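Local coordinates for protein phosphoribosylamine--glycine ligase (Thermotoga maritima, PDB 1VKZ) that catalyses the ATP-dependent joining of glycine to 5-phospho-beta-D-ribosylamine, giving glycinamide ribonucleotide in de novo purine synthesis, at residues Ser141-Ile146 with Asp189-Gly194; Gly273-Asp278 with Tyr282-Asn287; Leu158-Asp161 with Glu165-Glu168; Tyr109-Met114 with Arg120-Glu125; Asp216-Met221 with Gly226-Gly231. One frame throughout, in Å; residues are numbered along the deposited sequence.

Contact 1: residues Ser141-Ile146 with Asp189-Gly194; sequences SPPYVI and DEFLAG
In the four-stranded antiparallel sheet of the ATP-grasp domain, Val145 and Asp189 mark the place where strands 144-148 and 186-190 begin to part, within a region predicted to bind ATP. One direct backbone bond joins them: Asp189 N donates to Val145 O at 2.9 Å, with an N-H...O angle of 169°. Beyond it, water replaces the direct bonds. One water accepts from Val145 N and donates to Asp189 O, although the latter separation is too short to carry weight. A second water donates to Pro143 O at 2.7 Å and accepts from Phe191 N at 3.2 Å. This second bridge, standing where a direct bond might have been, is consistent with the strands diverging here.

Phe191 spans the diverging strands. Its CG stands anti to the backbone N (chi1 -178°), which carries the ring across to residues 143-145. Val145 CG2, the methyl beside its own backbone N, reaches the ring edge near the ring plane, 3.7 Å from Phe191 CD1. Pro143 approaches the other ortho carbon obliquely, with CB 3.8 Å from Phe191 CD2. Taken as a whole, the Phe191 side chain crosses those of Val145 and Pro143 at about a right angle. Asp189 sends its CB to the same side as that of Val145, 4.1 Å from Val145 CB, but its carboxylate leads away to salt bridges with Lys147 and Lys111. At the base of the aromatic side chain the fit is close: Phe191 CB lies 3.1 Å from Pro143 O.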
# COMPACT_ATOMS: atom_id res chain seq x y z
N SER A 141 -10.25 -22.53 14.92
CA SER A 141 -9.65 -22.66 16.25
C SER A 141 -9.11 -21.33 16.76
O SER A 141 -8.74 -20.48 15.98
CB SER A 141 -8.57 -23.76 16.25
OG SER A 141 -8.26 -24.18 14.94
N PRO A 142 -9.08 -21.20 18.09
CA PRO A 142 -8.95 -19.94 18.82
C PRO A 142 -8.42 -18.70 18.14
O PRO A 142 -9.16 -17.71 18.16
CB PRO A 142 -8.09 -20.33 20.01
CG PRO A 142 -8.51 -21.78 20.30
CD PRO A 142 -9.21 -22.31 19.04
N PRO A 143 -7.22 -18.67 17.53
CA PRO A 143 -6.79 -17.40 16.92
C PRO A 143 -7.63 -17.12 15.66
O PRO A 143 -7.34 -17.63 14.59
CB PRO A 143 -5.29 -17.62 16.67
CG PRO A 143 -5.15 -19.07 16.53
CD PRO A 143 -6.22 -19.73 17.35
N TYR A 144 -8.72 -16.36 15.82
CA TYR A 144 -9.72 -16.20 14.76
C TYR A 144 -9.41 -14.99 13.92
O TYR A 144 -8.96 -13.98 14.45
CB TYR A 144 -11.15 -16.05 15.32
CG TYR A 144 -11.65 -17.24 16.11
CD1 TYR A 144 -12.01 -18.42 15.48
CD2 TYR A 144 -11.75 -17.19 17.49
CE1 TYR A 144 -12.47 -19.48 16.18
CE2 TYR A 144 -12.20 -18.27 18.21
CZ TYR A 144 -12.56 -19.41 17.55
OH TYR A 144 -13.00 -20.50 18.25
N VAL A 145 -9.64 -15.10 12.62
CA VAL A 145 -9.45 -13.99 11.71
C VAL A 145 -10.74 -13.74 10.96
O VAL A 145 -11.24 -14.61 10.26
CB VAL A 145 -8.34 -14.26 10.71
CG1 VAL A 145 -8.03 -12.97 9.93
CG2 VAL A 145 -7.13 -14.79 11.41
N ILE A 146 -11.28 -12.55 11.15
CA ILE A 146 -12.49 -12.10 10.46
C ILE A 146 -12.07 -10.95 9.59
O ILE A 146 -11.33 -10.09 10.03
CB ILE A 146 -13.53 -11.62 11.49
CG1 ILE A 146 -14.00 -12.78 12.38
CG2 ILE A 146 -14.69 -10.94 10.83
CD1 ILE A 146 -14.87 -13.84 11.68
N ASP A 189 -11.10 -16.56 8.12
CA ASP A 189 -9.90 -17.11 7.56
C ASP A 189 -9.21 -17.96 8.62
O ASP A 189 -9.15 -17.61 9.80
CB ASP A 189 -8.97 -15.98 7.09
CG ASP A 189 -8.45 -16.17 5.64
OD1 ASP A 189 -8.87 -17.13 4.97
OD2 ASP A 189 -7.58 -15.41 5.10
N GLU A 190 -8.72 -19.11 8.20
CA GLU A 190 -7.90 -19.93 9.05
C GLU A 190 -6.64 -19.13 9.32
O GLU A 190 -5.95 -18.73 8.39
CB GLU A 190 -7.61 -21.22 8.30
CG GLU A 190 -6.47 -22.04 8.83
CD GLU A 190 -6.02 -23.10 7.85
OE1 GLU A 190 -5.74 -22.77 6.64
OE2 GLU A 190 -5.96 -24.27 8.31
N PHE A 191 -6.34 -18.90 10.60
CA PHE A 191 -5.12 -18.18 10.99
C PHE A 191 -3.94 -19.04 10.68
O PHE A 191 -3.99 -20.24 10.91
CB PHE A 191 -5.12 -17.85 12.46
CG PHE A 191 -3.92 -17.07 12.91
CD1 PHE A 191 -3.80 -15.72 12.60
CD2 PHE A 191 -2.93 -17.69 13.70
CE1 PHE A 191 -2.67 -14.99 13.05
CE2 PHE A 191 -1.81 -16.98 14.16
CZ PHE A 191 -1.69 -15.62 13.84
N LEU A 192 -2.92 -18.39 10.12
CA LEU A 192 -1.67 -19.01 9.70
C LEU A 192 -0.51 -18.52 10.55
O LEU A 192 -0.15 -17.34 10.51
CB LEU A 192 -1.41 -18.67 8.22
CG LEU A 192 -2.45 -19.24 7.26
CD1 LEU A 192 -2.29 -18.74 5.78
CD2 LEU A 192 -2.42 -20.75 7.33
N ALA A 193 0.07 -19.41 11.34
CA ALA A 193 1.35 -19.12 11.92
C ALA A 193 2.30 -18.75 10.79
O ALA A 193 2.24 -19.34 9.69
CB ALA A 193 1.86 -20.30 12.65
N GLY A 194 3.14 -17.75 11.03
CA GLY A 194 4.23 -17.45 10.11
C GLY A 194 4.79 -16.05 10.20
O GLY A 194 4.39 -15.26 11.05
O HOH W 1 -8.39 -19.55 13.03
O HOH W 2 -10.48 -17.65 11.85

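Contact 2: residues Gly273-Asp278 with Tyr282-Asn287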
# COMPACT_ATOMS: atom_id res chain seq x y z
N GLY A 273 -0.13 -9.33 -0.14
CA GLY A 273 0.23 -9.44 1.27
C GLY A 273 0.30 -10.92 1.55
O GLY A 273 -0.70 -11.62 1.34
N LEU A 274 1.46 -11.39 1.97
CA LEU A 274 1.71 -12.83 2.09
C LEU A 274 2.00 -13.22 3.52
O LEU A 274 2.20 -12.39 4.38
CB LEU A 274 2.86 -13.25 1.21
CG LEU A 274 2.68 -12.92 -0.27
CD1 LEU A 274 4.03 -12.85 -1.01
CD2 LEU A 274 1.75 -13.92 -0.93
N MSE A 275 1.97 -14.52 3.75
CA MSE A 275 2.31 -15.14 5.00
C MSE A 275 3.14 -16.37 4.62
O MSE A 275 2.66 -17.26 3.93
CB MSE A 275 1.03 -15.59 5.72
CG MSE A 275 1.27 -16.19 7.08
SE MSE A 275 2.19 -14.91 8.23
CE MSE A 275 0.55 -13.93 8.94
N LEU A 276 4.39 -16.40 5.06
CA LEU A 276 5.23 -17.56 4.84
C LEU A 276 4.90 -18.48 5.97
O LEU A 276 5.09 -18.13 7.11
CB LEU A 276 6.72 -17.19 4.82
CG LEU A 276 7.06 -16.17 3.71
CD1 LEU A 276 8.52 -15.74 3.80
CD2 LEU A 276 6.73 -16.70 2.29
N HIS A 277 4.35 -19.63 5.61
CA HIS A 277 3.86 -20.61 6.56
C HIS A 277 4.28 -21.98 6.08
O HIS A 277 3.99 -22.37 4.96
CB HIS A 277 2.35 -20.49 6.63
CG HIS A 277 1.69 -21.59 7.40
ND1 HIS A 277 1.95 -21.82 8.74
CD2 HIS A 277 0.80 -22.53 7.02
CE1 HIS A 277 1.23 -22.86 9.14
NE2 HIS A 277 0.52 -23.30 8.12
N ASP A 278 4.99 -22.71 6.93
CA ASP A 278 5.50 -24.04 6.59
C ASP A 278 6.15 -24.10 5.19
O ASP A 278 5.81 -24.96 4.37
CB ASP A 278 4.40 -25.10 6.76
CG ASP A 278 4.14 -25.46 8.24
OD1 ASP A 278 5.06 -26.00 8.89
OD2 ASP A 278 3.06 -25.22 8.82
N TYR A 282 1.45 -17.92 1.35
CA TYR A 282 -0.01 -17.80 1.27
C TYR A 282 -0.38 -16.33 1.06
O TYR A 282 0.24 -15.42 1.65
CB TYR A 282 -0.66 -18.28 2.56
CG TYR A 282 -0.53 -19.75 2.79
CD1 TYR A 282 0.66 -20.31 3.21
CD2 TYR A 282 -1.60 -20.59 2.58
CE1 TYR A 282 0.78 -21.68 3.41
CE2 TYR A 282 -1.50 -21.96 2.77
CZ TYR A 282 -0.31 -22.50 3.18
OH TYR A 282 -0.23 -23.85 3.38
N ILE A 283 -1.39 -16.12 0.21
CA ILE A 283 -1.93 -14.79 -0.04
C ILE A 283 -2.98 -14.44 0.97
O ILE A 283 -4.05 -15.05 0.99
CB ILE A 283 -2.53 -14.68 -1.45
CG1 ILE A 283 -1.43 -14.94 -2.49
CG2 ILE A 283 -3.14 -13.29 -1.63
CD1 ILE A 283 -1.87 -14.84 -3.90
N LEU A 284 -2.66 -13.43 1.79
CA LEU A 284 -3.56 -12.88 2.79
C LEU A 284 -4.54 -11.91 2.20
O LEU A 284 -5.63 -11.76 2.72
CB LEU A 284 -2.77 -12.14 3.87
CG LEU A 284 -1.84 -13.04 4.66
CD1 LEU A 284 -1.18 -12.22 5.76
CD2 LEU A 284 -2.61 -14.20 5.22
N GLU A 285 -4.11 -11.24 1.12
CA GLU A 285 -4.93 -10.27 0.44
C GLU A 285 -4.21 -9.74 -0.77
O GLU A 285 -3.00 -9.81 -0.87
CB GLU A 285 -5.35 -9.11 1.35
CG GLU A 285 -4.22 -8.16 1.66
CD GLU A 285 -4.58 -7.12 2.70
OE1 GLU A 285 -5.61 -7.26 3.43
OE2 GLU A 285 -3.79 -6.16 2.78
N TYR A 286 -5.00 -9.21 -1.68
CA TYR A 286 -4.54 -8.52 -2.88
C TYR A 286 -4.79 -7.02 -2.68
O TYR A 286 -5.83 -6.62 -2.17
CB TYR A 286 -5.40 -8.99 -4.06
CG TYR A 286 -5.13 -10.37 -4.60
CD1 TYR A 286 -3.87 -10.75 -5.01
CD2 TYR A 286 -6.17 -11.28 -4.76
CE1 TYR A 286 -3.64 -12.03 -5.51
CE2 TYR A 286 -5.96 -12.52 -5.27
CZ TYR A 286 -4.70 -12.89 -5.64
OH TYR A 286 -4.50 -14.12 -6.17
N ASN A 287 -3.81 -6.21 -3.04
CA ASN A 287 -4.05 -4.79 -3.26
C ASN A 287 -3.65 -4.47 -4.69
O ASN A 287 -2.79 -5.12 -5.26
CB ASN A 287 -3.28 -3.95 -2.23
CG ASN A 287 -3.79 -4.16 -0.80
OD1 ASN A 287 -4.75 -4.94 -0.55
ND2 ASN A 287 -3.16 -3.47 0.16
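Tyr282 and His277 set their rings against each other near the turn of the beta hairpin formed by strands 269-277 and 280-287, at the edge of an antiparallel sheet of the ATP-grasp domain. The ring planes are 59° apart and the centroids 5.5 Å, an oblique pairing. Tyr282 CE1 lies in the plane of the imidazole at its edge, 3.7 Å from His277 CD2, while the phenol edge also faces Met275 O and His277 O. His277 arrives there because its CG is anti to the backbone N (chi1 170°). Replacing Tyr282 by an alanine would probably open a gap beside His277 and leave the imidazole freer to turn.

Farther along, Leu284 slants across Met275, its CD2 3.9 Å from Met275 CB and its CD1 near the CE methyl of this selenomethionine. On the opposite face of the sheet Leu274 CD2 meets Ile283 CG1 at 3.7 Å. The backbone register runs alongside: Met275 and Tyr282 exchange two N-H...O bonds, each 2.9 Å between N and O, whereas Leu284 and Glu285 together face Gly273 in a classic beta bulge. The bulge thus includes Glu285, which with Asn287 is a predicted magnesium ligand. Here Gly273 O takes a bond from Leu284 N at 2.7 Å and a weak one from Glu285 N at 3.4 Å.

Contact 3: residues Leu158-Asp161 with Glu165-Glu168; sequences LILD and ETIE
Leu160 packs on Glu165 and Thr166 in a beta-alpha connection of the ATP-grasp domain, where edge strand 157-160 leads through a short turn into helix 163-175. The helix folds back over the sheet, as the contacts of Thr166 with Tyr144 and Ile146 on the next strand confirm. Traced outward, the leucine first presents CB to the hydroxyl of Thr166, 3.3 Å from OG1; that oxygen is hydrogen-bonded to Ser162 O, within the turn. With chi1 at -55°, CG lies anti to the carbonyl carbon of Leu160 and passes Thr166 OG1 at 4.2 Å. The two methyls then meet different parts of the helix. CD1 settles against its backbone, 3.5 Å from Thr166 CA and 3.6 Å from Glu165 O. CD2 turns to the stem of the glutamate, 3.9 Å from Glu165 CD, and the two side chains cross at about a right angle. Glu165 is extended beyond CG, so its aliphatic part flanks the leucine while its carboxylate extends past it. One carboxylate oxygen, OE2, forms a salt bridge with Lys169. The other completes a polar link round the apolar contact: a single water donates to Glu165 OE1 and accepts from Asp161 N at 2.8 Å.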
# COMPACT_ATOMS: atom_id res chain seq x y z
N LEU A 158 -9.99 -8.43 11.43
CA LEU A 158 -9.88 -8.64 12.90
C LEU A 158 -9.11 -9.90 13.17
O LEU A 158 -9.28 -10.88 12.48
CB LEU A 158 -11.25 -8.77 13.56
CG LEU A 158 -12.26 -7.62 13.34
CD1 LEU A 158 -13.64 -7.98 13.89
CD2 LEU A 158 -11.76 -6.31 13.94
N ILE A 159 -8.26 -9.87 14.19
CA ILE A 159 -7.59 -11.09 14.67
C ILE A 159 -7.83 -11.23 16.16
O ILE A 159 -7.22 -10.53 16.96
CB ILE A 159 -6.08 -11.05 14.35
CG1 ILE A 159 -5.87 -11.10 12.83
CG2 ILE A 159 -5.36 -12.20 14.99
CD1 ILE A 159 -4.51 -10.60 12.40
N LEU A 160 -8.73 -12.14 16.54
CA LEU A 160 -9.17 -12.22 17.92
C LEU A 160 -8.89 -13.58 18.56
O LEU A 160 -9.12 -14.62 17.95
CB LEU A 160 -10.65 -11.88 18.00
CG LEU A 160 -10.92 -10.51 17.38
CD1 LEU A 160 -12.40 -10.33 17.15
CD2 LEU A 160 -10.32 -9.40 18.25
N ASP A 161 -8.39 -13.54 19.79
CA ASP A 161 -8.07 -14.76 20.53
C ASP A 161 -9.31 -15.57 20.87
O ASP A 161 -9.31 -16.80 20.69
CB ASP A 161 -7.32 -14.42 21.83
CG ASP A 161 -5.92 -13.87 21.57
OD1 ASP A 161 -5.22 -14.38 20.68
OD2 ASP A 161 -5.42 -12.93 22.24
N GLU A 165 -15.61 -12.64 21.62
CA GLU A 165 -15.19 -11.33 21.12
C GLU A 165 -15.21 -11.32 19.59
O GLU A 165 -15.48 -10.29 18.98
CB GLU A 165 -13.79 -11.01 21.65
CG GLU A 165 -13.12 -9.73 21.13
CD GLU A 165 -11.83 -9.40 21.88
OE1 GLU A 165 -11.07 -10.33 22.27
OE2 GLU A 165 -11.55 -8.19 22.09
N THR A 166 -14.93 -12.47 18.99
CA THR A 166 -15.02 -12.65 17.55
C THR A 166 -16.47 -12.57 17.06
O THR A 166 -16.77 -11.92 16.04
CB THR A 166 -14.41 -14.00 17.16
OG1 THR A 166 -13.05 -14.08 17.63
CG2 THR A 166 -14.29 -14.13 15.68
N ILE A 167 -17.37 -13.25 17.77
CA ILE A 167 -18.76 -13.24 17.37
C ILE A 167 -19.33 -11.84 17.61
O ILE A 167 -20.02 -11.31 16.76
CB ILE A 167 -19.53 -14.30 18.16
CG1 ILE A 167 -19.09 -15.69 17.72
CG2 ILE A 167 -21.03 -14.15 17.97
CD1 ILE A 167 -19.43 -16.79 18.74
N GLU A 168 -19.01 -11.24 18.76
CA GLU A 168 -19.53 -9.91 19.12
C GLU A 168 -19.11 -8.83 18.14
O GLU A 168 -19.95 -8.10 17.64
CB GLU A 168 -19.11 -9.53 20.55
O HOH W 3 -8.99 -11.28 21.24

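Contact 4: residues Tyr109-Met114 with Arg120-Glu125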
# COMPACT_ATOMS: atom_id res chain seq x y z
N TYR A 109 -14.82 -12.04 -2.94
CA TYR A 109 -14.50 -12.37 -4.31
C TYR A 109 -13.08 -12.87 -4.40
O TYR A 109 -12.83 -13.84 -5.10
CB TYR A 109 -14.71 -11.18 -5.24
CG TYR A 109 -14.20 -11.43 -6.66
CD1 TYR A 109 -14.99 -12.07 -7.60
CD2 TYR A 109 -12.93 -11.02 -7.05
CE1 TYR A 109 -14.54 -12.29 -8.90
CE2 TYR A 109 -12.47 -11.24 -8.33
CZ TYR A 109 -13.28 -11.87 -9.24
OH TYR A 109 -12.84 -12.09 -10.51
N ALA A 110 -12.15 -12.25 -3.68
CA ALA A 110 -10.75 -12.59 -3.82
C ALA A 110 -10.53 -14.03 -3.44
O ALA A 110 -9.80 -14.75 -4.12
CB ALA A 110 -9.86 -11.65 -2.99
N LYS A 111 -11.21 -14.46 -2.38
CA LYS A 111 -11.08 -15.84 -1.90
C LYS A 111 -11.63 -16.87 -2.84
O LYS A 111 -11.07 -17.96 -2.97
CB LYS A 111 -11.78 -15.99 -0.56
CG LYS A 111 -10.98 -15.48 0.57
CD LYS A 111 -9.65 -16.23 0.66
CE LYS A 111 -9.20 -16.46 2.10
NZ LYS A 111 -8.19 -17.56 2.20
N ARG A 112 -12.76 -16.56 -3.48
CA ARG A 112 -13.36 -17.49 -4.41
C ARG A 112 -12.53 -17.61 -5.67
O ARG A 112 -12.39 -18.68 -6.26
CB ARG A 112 -14.79 -17.09 -4.67
CG ARG A 112 -15.68 -17.59 -3.54
CD ARG A 112 -16.92 -16.79 -3.33
NE ARG A 112 -17.73 -17.31 -2.24
CZ ARG A 112 -18.93 -16.83 -1.94
NH1 ARG A 112 -19.43 -15.80 -2.62
NH2 ARG A 112 -19.63 -17.36 -0.95
N PHE A 113 -11.97 -16.48 -6.05
CA PHE A 113 -11.06 -16.39 -7.16
C PHE A 113 -9.88 -17.33 -6.92
O PHE A 113 -9.58 -18.20 -7.74
CB PHE A 113 -10.58 -14.94 -7.26
CG PHE A 113 -9.55 -14.72 -8.30
CD1 PHE A 113 -9.90 -14.63 -9.63
CD2 PHE A 113 -8.22 -14.63 -7.97
CE1 PHE A 113 -8.94 -14.42 -10.58
CE2 PHE A 113 -7.24 -14.45 -8.94
CZ PHE A 113 -7.61 -14.34 -10.23
N MSE A 114 -9.22 -17.17 -5.78
CA MSE A 114 -8.07 -17.98 -5.46
C MSE A 114 -8.37 -19.52 -5.38
O MSE A 114 -7.57 -20.37 -5.82
CB MSE A 114 -7.49 -17.47 -4.16
CG MSE A 114 -6.94 -16.09 -4.25
SE MSE A 114 -6.06 -15.60 -2.58
CE MSE A 114 -7.41 -14.49 -1.63
N ARG A 120 -2.63 -20.39 -3.47
CA ARG A 120 -2.49 -20.89 -2.13
C ARG A 120 -2.93 -19.83 -1.15
O ARG A 120 -2.39 -18.74 -1.12
CB ARG A 120 -1.07 -21.35 -1.85
CG ARG A 120 -0.88 -22.00 -0.49
CD ARG A 120 0.57 -22.40 -0.17
NE ARG A 120 1.19 -23.19 -1.24
CZ ARG A 120 1.89 -22.69 -2.27
NH1 ARG A 120 2.07 -21.39 -2.41
NH2 ARG A 120 2.41 -23.52 -3.17
N THR A 121 -3.96 -20.15 -0.38
CA THR A 121 -4.50 -19.22 0.57
C THR A 121 -5.08 -20.01 1.73
O THR A 121 -5.24 -21.20 1.64
CB THR A 121 -5.56 -18.32 -0.15
OG1 THR A 121 -5.98 -17.27 0.71
CG2 THR A 121 -6.85 -19.07 -0.48
N ALA A 122 -5.36 -19.32 2.82
CA ALA A 122 -5.91 -19.95 3.99
C ALA A 122 -7.29 -20.46 3.71
O ALA A 122 -8.02 -19.88 2.91
CB ALA A 122 -5.98 -18.96 5.15
N ARG A 123 -7.64 -21.54 4.38
CA ARG A 123 -8.99 -22.07 4.38
C ARG A 123 -9.90 -21.00 4.99
O ARG A 123 -9.48 -20.23 5.84
CB ARG A 123 -9.02 -23.36 5.20
CG ARG A 123 -9.99 -24.40 4.71
CD ARG A 123 -9.91 -25.72 5.50
NE ARG A 123 -9.52 -25.49 6.90
CZ ARG A 123 -10.31 -24.96 7.86
NH1 ARG A 123 -11.56 -24.60 7.61
NH2 ARG A 123 -9.82 -24.80 9.09
N PHE A 124 -11.15 -20.95 4.54
CA PHE A 124 -12.04 -19.84 4.83
C PHE A 124 -13.49 -20.23 4.66
O PHE A 124 -13.79 -21.13 3.90
CB PHE A 124 -11.75 -18.67 3.85
CG PHE A 124 -12.22 -18.96 2.45
CD1 PHE A 124 -11.42 -19.66 1.55
CD2 PHE A 124 -13.49 -18.57 2.03
CE1 PHE A 124 -11.89 -19.95 0.26
CE2 PHE A 124 -13.93 -18.87 0.76
CZ PHE A 124 -13.14 -19.58 -0.11
N GLU A 125 -14.38 -19.51 5.33
CA GLU A 125 -15.81 -19.57 5.02
C GLU A 125 -16.31 -18.14 4.86
O GLU A 125 -15.63 -17.19 5.25
CB GLU A 125 -16.61 -20.22 6.15
CG GLU A 125 -16.23 -21.66 6.50
CD GLU A 125 -16.75 -22.69 5.50
OE1 GLU A 125 -17.28 -22.31 4.43
OE2 GLU A 125 -16.62 -23.90 5.80
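Lys111 of helix 107-116 reaches across to Thr121 and Ala122, in the loop that leads into strand 124-127 of the ATP-grasp domain. Its ammonium NZ donates to Thr121 OG1 at 2.7 Å and to Ala122 O; the second separation, 2.4 Å, is so short that its length is doubtful. A third partner is Asp189, whose OD1 forms a salt bridge with NZ. Ala122 N, 3.4 Å from NZ, is another donor and takes no hydrogen bond from it.

Thr121 OG1 is engaged twice. With chi1 at -172° the hydroxyl is swung opposite the backbone N, toward the ammonium; it accepts from Lys111 and also bonds Ile283 O, and since that carbonyl can only accept, the hydroxyl hydrogen should point to it. The result is a relay from ammonium to hydroxyl to the backbone of strand 280-287.

The stem of the lysine is packed against an aromatic ring. Bent at chi2 and chi3, it runs over Phe124, placing CB 3.8 Å from the ring centroid and 10° off the ring normal, a CH-pi contact. The two side chains run antiparallel, each alongside the other, and Ala122 O lies at the ring edge. Selenomethionine Met114 brings SE to 3.7 Å from Thr121 CB.

A buried ammonium is therefore matched by one carboxylate, one hydroxyl and, at a doubtful distance, one carbonyl, an arrangement likely to stabilise its positive charge and to fix the helix to both the loop and strand 186-190, inside the span predicted to bind ATP.

Contact 5: residues Asp216-Met221 with Gly226-Gly231; sequences DYKRLM and GPNTGG
Thr229 grips a single carbonyl twice: its backbone N and its OG1 both donate to Lys218 O, each at 2.7 Å, from opposite faces of the carbonyl plane. The hydroxyl comes from 44° out of that plane, so it does not follow a lone pair. OG1 also accepts from Gly231 N at 3.2 Å, making an ST turn. A valine in place of Thr229 would probably leave Lys218 O without its second donor and Gly231 N without its acceptor, letting the turn relax.

Beside this twofold grip, Leu220 N donates to Pro227 O at 3.0 Å. Leu220 CD2 then rests on Pro227 CD at 3.6 Å, and Leu220 CB touches Thr229 CG2. The guanidinium of Arg219 stacks on the amide of Asn228, their planes 22° apart, with ND2 3.2 Å above the guanidinium plane near its rim. Both facing nitrogens are donors, so the stack is not a hydrogen bond; Arg219 NH1 makes just a weak one to Gly226 O.

The two segments are the arms of an irregular antiparallel connection between neighbouring strands 215-219 and 233-236. Its hydrogen bonds across the arms all end on backbone carbonyls, Lys218 O taking two donors, so the path of the chain probably depends on that carbonyl staying turned toward Thr229.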
# COMPACT_ATOMS: atom_id res chain seq x y z
N ASP A 216 7.93 -3.44 6.33
CA ASP A 216 7.16 -2.34 6.89
C ASP A 216 6.89 -2.52 8.41
O ASP A 216 7.07 -3.60 8.99
CB ASP A 216 5.88 -2.09 6.06
CG ASP A 216 5.19 -3.39 5.63
OD1 ASP A 216 4.58 -4.06 6.50
OD2 ASP A 216 5.19 -3.78 4.44
N TYR A 217 6.49 -1.41 9.02
CA TYR A 217 6.27 -1.32 10.43
C TYR A 217 4.85 -0.81 10.61
O TYR A 217 4.61 0.39 10.53
CB TYR A 217 7.30 -0.37 11.02
CG TYR A 217 8.71 -0.94 11.04
CD1 TYR A 217 9.47 -0.98 9.89
CD2 TYR A 217 9.28 -1.44 12.22
CE1 TYR A 217 10.75 -1.48 9.88
CE2 TYR A 217 10.58 -1.96 12.23
CZ TYR A 217 11.30 -1.98 11.04
OH TYR A 217 12.58 -2.47 11.00
N LYS A 218 3.91 -1.72 10.82
CA LYS A 218 2.48 -1.42 10.89
C LYS A 218 2.01 -0.79 12.20
O LYS A 218 1.12 0.04 12.19
CB LYS A 218 1.67 -2.70 10.63
CG LYS A 218 1.45 -3.01 9.13
CD LYS A 218 0.21 -2.26 8.58
CE LYS A 218 -1.15 -2.70 9.27
NZ LYS A 218 -1.48 -4.18 9.17
N ARG A 219 2.58 -1.20 13.32
CA ARG A 219 2.19 -0.68 14.62
C ARG A 219 2.74 0.70 14.86
O ARG A 219 3.76 1.05 14.32
CB ARG A 219 2.65 -1.61 15.75
CG ARG A 219 1.93 -2.95 15.79
CD ARG A 219 0.53 -2.85 16.28
NE ARG A 219 -0.13 -4.15 16.34
CZ ARG A 219 -1.41 -4.33 16.66
NH1 ARG A 219 -2.20 -3.30 16.95
NH2 ARG A 219 -1.90 -5.56 16.68
N LEU A 220 2.06 1.48 15.68
CA LEU A 220 2.41 2.87 15.93
C LEU A 220 3.68 3.02 16.77
O LEU A 220 4.39 4.01 16.66
CB LEU A 220 1.25 3.52 16.68
CG LEU A 220 1.31 5.00 17.06
CD1 LEU A 220 1.19 5.89 15.83
CD2 LEU A 220 0.21 5.25 18.06
N MSE A 221 3.94 2.04 17.63
CA MSE A 221 4.94 2.17 18.67
C MSE A 221 5.99 1.09 18.64
O MSE A 221 5.78 -0.00 18.12
CB MSE A 221 4.26 2.16 20.03
CG MSE A 221 3.03 3.04 20.11
SE MSE A 221 2.46 3.15 21.93
CE MSE A 221 1.26 4.78 21.79
N GLY A 226 0.96 -0.63 20.45
CA GLY A 226 0.02 0.42 20.07
C GLY A 226 -0.86 -0.06 18.94
O GLY A 226 -0.79 -1.22 18.55
N PRO A 227 -1.67 0.85 18.39
CA PRO A 227 -2.60 0.51 17.31
C PRO A 227 -1.90 0.23 16.01
O PRO A 227 -0.79 0.68 15.80
CB PRO A 227 -3.41 1.80 17.15
CG PRO A 227 -2.48 2.89 17.55
CD PRO A 227 -1.74 2.28 18.73
N ASN A 228 -2.56 -0.48 15.13
CA ASN A 228 -2.11 -0.62 13.75
C ASN A 228 -2.29 0.71 13.06
O ASN A 228 -3.19 1.48 13.39
CB ASN A 228 -2.93 -1.68 13.01
CG ASN A 228 -2.42 -3.11 13.23
OD1 ASN A 228 -1.29 -3.44 12.85
ND2 ASN A 228 -3.27 -3.96 13.83
N THR A 229 -1.40 0.98 12.10
CA THR A 229 -1.42 2.19 11.29
C THR A 229 -1.28 1.75 9.85
O THR A 229 -1.16 0.57 9.57
CB THR A 229 -0.23 3.17 11.65
OG1 THR A 229 1.03 2.57 11.33
CG2 THR A 229 -0.14 3.42 13.12
N GLY A 230 -1.27 2.71 8.94
CA GLY A 230 -1.07 2.42 7.53
C GLY A 230 0.39 2.28 7.16
O GLY A 230 0.68 2.06 5.95
N GLY A 231 1.27 2.48 8.19
CA GLY A 231 2.71 2.18 8.19
C GLY A 231 3.62 3.23 8.81
O GLY A 231 3.62 4.37 8.40

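In the fold
Contacts 1, 3 and 4 reach one antiparallel sheet and contact 2 another; in ATP-grasp enzymes the nucleotide binds between two such sheets. Contacts 1 and 3 have centres about 10 Å apart and share backbone bonding between strands 144-148 and 157-160. Contact 4 is tied to contact 1 by Lys111 NZ to Asp189 OD1 at 2.9 Å, and to contact 2 by Ile283 O to Thr121 OG1 at 3.0 Å. Leu192 of contact 1 packs on Tyr282 and His277 of contact 2, whose predicted magnesium ligand Glu285 has its side chain about 8 Å from that of Asp189. Contact 5 touches none of them, yet its Lys218 side chain comes within about 7 Å of that of Glu285.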